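Local coordinates for protein D-mannose isomerase (Marinomonas mediterranea, PDB 5X32) that catalyses the reversible isomerization of D-mannose to D-fructose and, less efficiently, of D-lyxose to D-xylulose, but does not use D-glucose, at residues 94-99 against 138-143; 147-152 against 199-204. All blocks are in the same frame, centred on the assembly; numbering follows the deposited sequence.

Contact 1 (94-99 against 138-143)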
ATOM      1  N   GLY A  94       2.810 -23.571  -5.077  1.00 82.33           N
ATOM      2  CA  GLY A  94       2.640 -22.731  -3.903  1.00 88.32           C
ATOM      3  C   GLY A  94       2.757 -21.248  -4.228  1.00 81.12           C
ATOM      4  O   GLY A  94       2.457 -20.397  -3.390  1.00 74.50           O
ATOM      5  N   GLY A  95       3.232 -20.940  -5.435  1.00 75.97           N
ATOM      6  CA  GLY A  95       3.395 -19.563  -5.861  1.00 75.19           C
ATOM      7  C   GLY A  95       2.066 -19.051  -6.378  1.00 72.39           C
ATOM      8  O   GLY A  95       1.123 -19.826  -6.525  1.00 66.99           O
ATOM      9  N   TYR A  96       1.987 -17.751  -6.656  1.00 73.65           N
ATOM     10  CA  TYR A  96       0.739 -17.154  -7.120  1.00 58.91           C
ATOM     11  C   TYR A  96       0.890 -16.542  -8.491  1.00 55.81           C
ATOM     12  O   TYR A  96       1.886 -15.886  -8.788  1.00 53.86           O
ATOM     13  CB  TYR A  96       0.243 -16.101  -6.136  1.00 49.60           C
ATOM     14  CG  TYR A  96      -0.242 -16.699  -4.836  1.00 59.89           C
ATOM     15  CD1 TYR A  96       0.662 -17.184  -3.889  1.00 57.88           C
ATOM     16  CD2 TYR A  96      -1.599 -16.781  -4.551  1.00 56.44           C
ATOM     17  CE1 TYR A  96       0.229 -17.733  -2.698  1.00 55.73           C
ATOM     18  CE2 TYR A  96      -2.043 -17.325  -3.356  1.00 59.64           C
ATOM     19  CZ  TYR A  96      -1.122 -17.798  -2.431  1.00 56.27           C
ATOM     20  OH  TYR A  96      -1.553 -18.338  -1.238  1.00 55.30           O
ATOM     21  N   VAL A  97      -0.111 -16.788  -9.331  1.00 56.32           N
ATOM     22  CA  VAL A  97      -0.156 -16.218 -10.666  1.00 55.37           C
ATOM     23  C   VAL A  97      -0.187 -14.678 -10.558  1.00 53.94           C
ATOM     24  O   VAL A  97      -1.024 -14.101  -9.851  1.00 51.40           O
ATOM     25  CB  VAL A  97      -1.377 -16.756 -11.448  1.00 54.63           C
ATOM     26  CG1 VAL A  97      -1.494 -16.090 -12.816  1.00 49.71           C
ATOM     27  CG2 VAL A  97      -1.266 -18.268 -11.598  1.00 56.60           C
ATOM     28  N   TRP A  98       0.764 -14.033 -11.225  1.00 51.11           N
ATOM     29  CA  TRP A  98       0.933 -12.584 -11.159  1.00 54.30           C
ATOM     30  C   TRP A  98      -0.090 -11.919 -12.063  1.00 58.68           C
ATOM     31  O   TRP A  98      -0.764 -10.958 -11.667  1.00 56.90           O
ATOM     32  CB  TRP A  98       2.369 -12.221 -11.545  1.00 54.20           C
ATOM     33  CG  TRP A  98       2.774 -10.776 -11.462  1.00 58.72           C
ATOM     34  CD1 TRP A  98       3.099  -9.943 -12.505  1.00 54.68           C
ATOM     35  CD2 TRP A  98       2.913  -9.992 -10.271  1.00 56.76           C
ATOM     36  NE1 TRP A  98       3.448  -8.711 -12.031  1.00 54.92           N
ATOM     37  CE2 TRP A  98       3.339  -8.708 -10.663  1.00 55.80           C
ATOM     38  CE3 TRP A  98       2.726 -10.254  -8.910  1.00 51.61           C
ATOM     39  CZ2 TRP A  98       3.569  -7.687  -9.747  1.00 46.72           C
ATOM     40  CZ3 TRP A  98       2.950  -9.236  -8.007  1.00 52.22           C
ATOM     41  CH2 TRP A  98       3.366  -7.966  -8.431  1.00 55.30           C
ATOM     42  N   LEU A  99      -0.239 -12.457 -13.270  1.00 58.47           N
ATOM     43  CA  LEU A  99      -1.200 -11.868 -14.194  1.00 54.80           C
ATOM     44  C   LEU A  99      -1.930 -12.928 -15.017  1.00 55.11           C
ATOM     45  O   LEU A  99      -1.315 -13.881 -15.507  1.00 51.70           O
ATOM     46  CB  LEU A  99      -0.484 -10.899 -15.130  1.00 52.71           C
ATOM     47  CG  LEU A  99      -1.394  -9.869 -15.783  1.00 55.99           C
ATOM     48  CD1 LEU A  99      -1.862  -8.857 -14.736  1.00 55.03           C
ATOM     49  CD2 LEU A  99      -0.708  -9.201 -16.947  1.00 59.10           C
ATOM     50  N   GLU A 138       0.882 -18.603   7.753  1.00 70.35           N
ATOM     51  CA  GLU A 138       2.025 -19.372   8.216  1.00 73.88           C
ATOM     52  C   GLU A 138       2.657 -20.083   7.023  1.00 70.16           C
ATOM     53  O   GLU A 138       3.887 -20.136   6.922  1.00 67.03           O
ATOM     54  CB  GLU A 138       1.584 -20.336   9.322  1.00 73.10           C
ATOM     55  CG  GLU A 138       2.497 -21.494   9.629  1.00 76.10           C
ATOM     56  CD  GLU A 138       1.869 -22.444  10.654  1.00 87.40           C
ATOM     57  OE1 GLU A 138       1.096 -21.990  11.535  1.00 79.80           O
ATOM     58  OE2 GLU A 138       2.114 -23.665  10.543  1.00 95.17           O
ATOM     59  N   VAL A 139       1.824 -20.575   6.100  1.00 62.01           N
ATOM     60  CA  VAL A 139       2.366 -21.268   4.936  1.00 62.49           C
ATOM     61  C   VAL A 139       3.140 -20.279   4.081  1.00 67.95           C
ATOM     62  O   VAL A 139       4.289 -20.527   3.700  1.00 67.74           O
ATOM     63  CB  VAL A 139       1.284 -21.907   4.038  1.00 66.26           C
ATOM     64  CG1 VAL A 139       1.939 -22.486   2.766  1.00 53.04           C
ATOM     65  CG2 VAL A 139       0.483 -22.963   4.787  1.00 60.47           C
ATOM     66  N   THR A 140       2.514 -19.131   3.823  1.00 67.30           N
ATOM     67  CA  THR A 140       3.063 -18.182   2.867  1.00 64.41           C
ATOM     68  C   THR A 140       4.363 -17.602   3.387  1.00 62.53           C
ATOM     69  O   THR A 140       5.352 -17.464   2.641  1.00 61.37           O
ATOM     70  CB  THR A 140       2.055 -17.075   2.565  1.00 65.89           C
ATOM     71  OG1 THR A 140       0.814 -17.680   2.180  1.00 67.44           O
ATOM     72  CG2 THR A 140       2.559 -16.193   1.429  1.00 61.20           C
ATOM     73  N   TYR A 141       4.390 -17.347   4.687  1.00 60.63           N
ATOM     74  CA  TYR A 141       5.611 -16.867   5.304  1.00 66.46           C
ATOM     75  C   TYR A 141       6.756 -17.847   5.014  1.00 70.01           C
ATOM     76  O   TYR A 141       7.855 -17.423   4.638  1.00 70.30           O
ATOM     77  CB  TYR A 141       5.415 -16.668   6.820  1.00 64.35           C
ATOM     78  CG  TYR A 141       6.624 -16.076   7.497  1.00 69.34           C
ATOM     79  CD1 TYR A 141       7.633 -16.887   7.991  1.00 71.05           C
ATOM     80  CD2 TYR A 141       6.771 -14.702   7.621  1.00 68.66           C
ATOM     81  CE1 TYR A 141       8.743 -16.347   8.606  1.00 73.97           C
ATOM     82  CE2 TYR A 141       7.873 -14.151   8.234  1.00 64.31           C
ATOM     83  CZ  TYR A 141       8.861 -14.973   8.724  1.00 72.52           C
ATOM     84  OH  TYR A 141       9.977 -14.427   9.334  1.00 71.75           O
ATOM     85  N   ASP A 142       6.487 -19.153   5.082  1.00 68.43           N
ATOM     86  CA  ASP A 142       7.591 -20.084   4.904  1.00 70.08           C
ATOM     87  C   ASP A 142       7.992 -20.200   3.447  1.00 70.57           C
ATOM     88  O   ASP A 142       9.188 -20.347   3.160  1.00 71.32           O
ATOM     89  CB  ASP A 142       7.260 -21.471   5.472  1.00 71.52           C
ATOM     90  CG  ASP A 142       6.670 -21.404   6.861  1.00 83.49           C
ATOM     91  OD1 ASP A 142       7.334 -20.852   7.775  1.00 87.56           O
ATOM     92  OD2 ASP A 142       5.594 -21.996   7.062  1.00 82.66           O
ATOM     93  N   LEU A 143       7.033 -20.005   2.538  1.00 67.11           N
ATOM     94  CA  LEU A 143       7.369 -19.949   1.127  1.00 62.74           C
ATOM     95  C   LEU A 143       8.393 -18.847   0.921  1.00 72.54           C
ATOM     96  O   LEU A 143       9.368 -19.013   0.183  1.00 73.35           O
ATOM     97  CB  LEU A 143       6.126 -19.689   0.295  1.00 63.10           C
ATOM     98  CG  LEU A 143       6.368 -19.393  -1.182  1.00 66.81           C
ATOM     99  CD1 LEU A 143       6.973 -20.573  -1.902  1.00 71.95           C
ATOM    100  CD2 LEU A 143       5.055 -19.027  -1.842  1.00 64.97           C
TER

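Contact 2 (147-152 against 199-204)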
ATOM      1  N   HIS A 147      12.343 -19.143  -0.086  1.00 66.18           N
ATOM      2  CA  HIS A 147      12.765 -18.716  -1.413  1.00 65.89           C
ATOM      3  C   HIS A 147      13.229 -17.260  -1.518  1.00 63.52           C
ATOM      4  O   HIS A 147      14.024 -16.938  -2.397  1.00 68.04           O
ATOM      5  CB  HIS A 147      11.637 -18.978  -2.418  1.00 69.51           C
ATOM      6  CG  HIS A 147      11.382 -20.431  -2.691  1.00 70.20           C
ATOM      7  ND1 HIS A 147      10.257 -21.089  -2.240  1.00 77.72           N
ATOM      8  CD2 HIS A 147      12.066 -21.331  -3.437  1.00 69.68           C
ATOM      9  CE1 HIS A 147      10.284 -22.345  -2.653  1.00 74.99           C
ATOM     10  NE2 HIS A 147      11.369 -22.515  -3.385  1.00 74.41           N
ATOM     11  N   PHE A 148      12.739 -16.374  -0.652  1.00 62.24           N
ATOM     12  CA  PHE A 148      13.019 -14.943  -0.819  1.00 64.12           C
ATOM     13  C   PHE A 148      13.876 -14.369   0.295  1.00 67.81           C
ATOM     14  O   PHE A 148      14.608 -13.400   0.082  1.00 65.68           O
ATOM     15  CB  PHE A 148      11.724 -14.133  -0.923  1.00 57.22           C
ATOM     16  CG  PHE A 148      10.962 -14.394  -2.170  1.00 62.18           C
ATOM     17  CD1 PHE A 148      11.130 -13.581  -3.279  1.00 60.84           C
ATOM     18  CD2 PHE A 148      10.094 -15.482  -2.254  1.00 65.10           C
ATOM     19  CE1 PHE A 148      10.433 -13.841  -4.455  1.00 67.00           C
ATOM     20  CE2 PHE A 148       9.399 -15.750  -3.417  1.00 58.54           C
ATOM     21  CZ  PHE A 148       9.563 -14.933  -4.519  1.00 60.49           C
ATOM     22  N   TRP A 149      13.774 -14.954   1.482  1.00 67.21           N
ATOM     23  CA  TRP A 149      14.467 -14.408   2.631  1.00 66.30           C
ATOM     24  C   TRP A 149      15.971 -14.471   2.431  1.00 62.23           C
ATOM     25  O   TRP A 149      16.516 -15.498   2.069  1.00 64.76           O
ATOM     26  CB  TRP A 149      14.070 -15.141   3.907  1.00 67.08           C
ATOM     27  CG  TRP A 149      14.772 -14.600   5.103  1.00 70.16           C
ATOM     28  CD1 TRP A 149      15.540 -15.300   5.976  1.00 73.96           C
ATOM     29  CD2 TRP A 149      14.792 -13.237   5.554  1.00 72.93           C
ATOM     30  NE1 TRP A 149      16.035 -14.469   6.949  1.00 72.39           N
ATOM     31  CE2 TRP A 149      15.590 -13.195   6.715  1.00 73.80           C
ATOM     32  CE3 TRP A 149      14.208 -12.050   5.094  1.00 68.99           C
ATOM     33  CZ2 TRP A 149      15.823 -12.013   7.426  1.00 68.44           C
ATOM     34  CZ3 TRP A 149      14.445 -10.874   5.804  1.00 70.57           C
ATOM     35  CH2 TRP A 149      15.239 -10.872   6.961  1.00 68.94           C
ATOM     36  N   GLU A 150      16.636 -13.348   2.630  1.00 59.30           N
ATOM     37  CA  GLU A 150      18.071 -13.297   2.435  1.00 65.91           C
ATOM     38  C   GLU A 150      18.730 -12.926   3.759  1.00 68.57           C
ATOM     39  O   GLU A 150      19.079 -11.765   3.998  1.00 65.02           O
ATOM     40  CB  GLU A 150      18.430 -12.304   1.340  1.00 64.03           C
ATOM     41  CG  GLU A 150      18.408 -12.889  -0.040  1.00 61.48           C
ATOM     42  CD  GLU A 150      18.997 -11.945  -1.074  1.00 72.49           C
ATOM     43  OE1 GLU A 150      18.526 -10.787  -1.181  1.00 68.65           O
ATOM     44  OE2 GLU A 150      19.913 -12.370  -1.808  1.00 79.71           O
ATOM     45  N   ASN A 151      18.890 -13.935   4.611  1.00 75.12           N
ATOM     46  CA  ASN A 151      19.321 -13.748   5.989  1.00 71.78           C
ATOM     47  C   ASN A 151      20.583 -12.915   6.192  1.00 67.50           C
ATOM     48  O   ASN A 151      20.697 -12.219   7.200  1.00 68.03           O
ATOM     49  CB  ASN A 151      19.508 -15.105   6.655  1.00 73.99           C
ATOM     50  CG  ASN A 151      19.500 -15.003   8.170  1.00 77.45           C
ATOM     51  OD1 ASN A 151      18.458 -15.148   8.817  1.00 74.77           O
ATOM     52  ND2 ASN A 151      20.673 -14.750   8.748  1.00 75.40           N
ATOM     53  N   LYS A 152      21.510 -12.947   5.243  1.00 61.43           N
ATOM     54  CA  LYS A 152      22.773 -12.259   5.463  1.00 64.23           C
ATOM     55  C   LYS A 152      22.635 -10.742   5.263  1.00 71.14           C
ATOM     56  O   LYS A 152      23.498  -9.960   5.695  1.00 64.02           O
ATOM     57  CB  LYS A 152      23.845 -12.831   4.522  1.00 68.76           C
ATOM     58  CG  LYS A 152      24.785 -11.805   3.890  1.00 70.61           C
ATOM     59  CD  LYS A 152      25.584 -12.360   2.718  1.00 80.91           C
ATOM     60  CE  LYS A 152      26.551 -11.319   2.155  1.00 80.68           C
ATOM     61  NZ  LYS A 152      26.702 -11.511   0.686  1.00 91.07           N
ATOM     62  N   ALA A 199       8.977  -7.723  10.902  1.00 65.34           N
ATOM     63  CA  ALA A 199       8.599  -6.385  10.477  1.00 60.72           C
ATOM     64  C   ALA A 199       9.602  -5.387  11.005  1.00 62.21           C
ATOM     65  O   ALA A 199      10.085  -4.537  10.255  1.00 60.26           O
ATOM     66  CB  ALA A 199       7.201  -6.028  10.955  1.00 60.22           C
ATOM     67  N   LYS A 200       9.968  -5.512  12.277  1.00 62.90           N
ATOM     68  CA  LYS A 200      10.910  -4.542  12.834  1.00 60.62           C
ATOM     69  C   LYS A 200      12.310  -4.656  12.239  1.00 57.46           C
ATOM     70  O   LYS A 200      13.013  -3.639  12.085  1.00 57.33           O
ATOM     71  CB  LYS A 200      10.952  -4.662  14.350  1.00 54.99           C
ATOM     72  CG  LYS A 200       9.574  -4.598  14.974  1.00 63.63           C
ATOM     73  CD  LYS A 200       9.649  -4.637  16.481  1.00 70.41           C
ATOM     74  CE  LYS A 200      10.834  -3.827  16.957  1.00 61.15           C
ATOM     75  NZ  LYS A 200      10.677  -3.371  18.355  1.00 67.48           N
ATOM     76  N   LEU A 201      12.702  -5.874  11.880  1.00 58.78           N
ATOM     77  CA  LEU A 201      14.003  -6.081  11.238  1.00 59.48           C
ATOM     78  C   LEU A 201      14.053  -5.431   9.849  1.00 61.04           C
ATOM     79  O   LEU A 201      15.053  -4.804   9.475  1.00 55.85           O
ATOM     80  CB  LEU A 201      14.317  -7.573  11.134  1.00 61.19           C
ATOM     81  CG  LEU A 201      15.645  -7.959  10.473  1.00 63.69           C
ATOM     82  CD1 LEU A 201      16.814  -7.201  11.056  1.00 50.92           C
ATOM     83  CD2 LEU A 201      15.884  -9.466  10.532  1.00 61.75           C
ATOM     84  N   LEU A 202      12.971  -5.596   9.091  1.00 62.21           N
ATOM     85  CA  LEU A 202      12.846  -4.992   7.772  1.00 57.77           C
ATOM     86  C   LEU A 202      12.871  -3.473   7.900  1.00 59.51           C
ATOM     87  O   LEU A 202      13.571  -2.770   7.146  1.00 56.25           O
ATOM     88  CB  LEU A 202      11.564  -5.467   7.089  1.00 56.76           C
ATOM     89  CG  LEU A 202      11.550  -6.957   6.759  1.00 58.90           C
ATOM     90  CD1 LEU A 202      10.206  -7.420   6.221  1.00 57.54           C
ATOM     91  CD2 LEU A 202      12.661  -7.255   5.769  1.00 61.94           C
ATOM     92  N   ALA A 203      12.093  -2.977   8.858  1.00 59.97           N
ATOM     93  CA  ALA A 203      12.049  -1.549   9.146  1.00 58.64           C
ATOM     94  C   ALA A 203      13.448  -1.029   9.397  1.00 58.66           C
ATOM     95  O   ALA A 203      13.858  -0.060   8.764  1.00 58.57           O
ATOM     96  CB  ALA A 203      11.152  -1.258  10.348  1.00 58.42           C
ATOM     97  N   LYS A 204      14.191  -1.696  10.286  1.00 56.85           N
ATOM     98  CA  LYS A 204      15.553  -1.267  10.614  1.00 61.28           C
ATOM     99  C   LYS A 204      16.447  -1.277   9.382  1.00 62.85           C
ATOM    100  O   LYS A 204      17.218  -0.329   9.146  1.00 58.05           O
ATOM    101  CB  LYS A 204      16.178  -2.146  11.699  1.00 66.31           C
ATOM    102  CG  LYS A 204      17.633  -1.759  12.015  1.00 59.77           C
ATOM    103  CD  LYS A 204      17.994  -1.935  13.478  1.00 63.61           C
ATOM    104  CE  LYS A 204      17.629  -0.699  14.279  1.00 73.02           C
ATOM    105  NZ  LYS A 204      17.553  -0.904  15.747  1.00 73.45           N
TER

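Contact 1 (94-99 against 138-143)
L143 and T140, one helical turn apart on helix 133-147, meet G94, G95 and Y96 of the loop that runs from helix 72-89 to strand 99-101. The fold is the (alpha/alpha)6 barrel of the N-acylglucosamine 2-epimerase family, and here a connecting loop rests against the flank of a helix, away from the two histidines that probably serve as proton donor and acceptor in catalysis.

L143 makes the closest approach. Its CG stands anti to the backbone N (chi1 171°), which carries the isobutyl end off the helix towards the glycine pair. One branch does the touching: CD2 lies 3.3 Å from G94 O and 4.0 Å from G94 C, so a methyl group packs against a peptide carbonyl. The same CD2 is 4.4 Å from G95 CA, a looser approach to the next residue. G94 has a positive phi (86°), at which a side chain would press on the preceding carbonyl oxygen; a CB there would also point at the leucine. L143 also touches L115 of helix 112-127 and W164.

The second point of contact pairs two hydroxyl-bearing side chains, yet no hydrogen bond links the two segments, and both hydroxyls have partners outside the pair. That of T140 bonds back to W136 O, one turn earlier in its own helix, while the Y96 hydroxyl bonds to that of Y122 on helix 112-127. What joins Y96 to T140 is therefore packing, with both residues buried. The tyrosine CB does not point at the helix, but the ring reaches across to it, and at its end the Y96 OH stands 4.2 Å from T140 OG1.

Contact 2 (147-152 against 199-204)
W149 and L201 both hold CG anti to the backbone N (chi1 180° for the tryptophan), whereas L202 has its CG beside the backbone N (chi1 -66°); these rotations bring the six-membered end of the indole up to two leucine methyls. L201 CD2 sits 3.9 Å from W149 CH2, near the ring plane, with the leucine crossing the tryptophan at about a right angle. L202 CD2 comes to the same edge at the neighbouring carbon, 4.0 Å from W149 CZ3. The pair therefore grips the rim of the ring. In the (alpha/alpha)6 barrel this ties the outermost strand 149-150 of an antiparallel sheet to helix 193-212, whose L202 also touches M179 and L183 of helix 173-190. The other end of the indole is polar: W149 NE1 donates to N151 OD1 at 3.1 Å (N-H...O angle 159°), and N151 N lies over one face, offset toward the rim. R198 adds a cation-pi contact. Were W149 replaced by alanine, the methyls of L201 and L202 would probably face a gap and N151 OD1 would lose its indole donor. L201 is exposed, on the solvent side of the edge contact.

Overall arrangement
Contacts 1 and 2 follow one another along the chain, with centres about 17 Å apart: helix 133-147, which takes the loop in contact 1, runs directly into strand 149-150, which meets another helix in contact 2. Each joins a non-helical piece to the side of a helix; segment 147-152 starts at the end of contact 1's helix, though the touching residues lie on different elements. The 94-99/138-143 contact is mostly buried and rests on a leucine methyl against glycine backbone and on a tyrosine beside a threonine. The 147-152/199-204 contact is only partly buried and apolar, between side chains, its indole N-H paired within its own segment. No hydrogen bond crosses between segments in either.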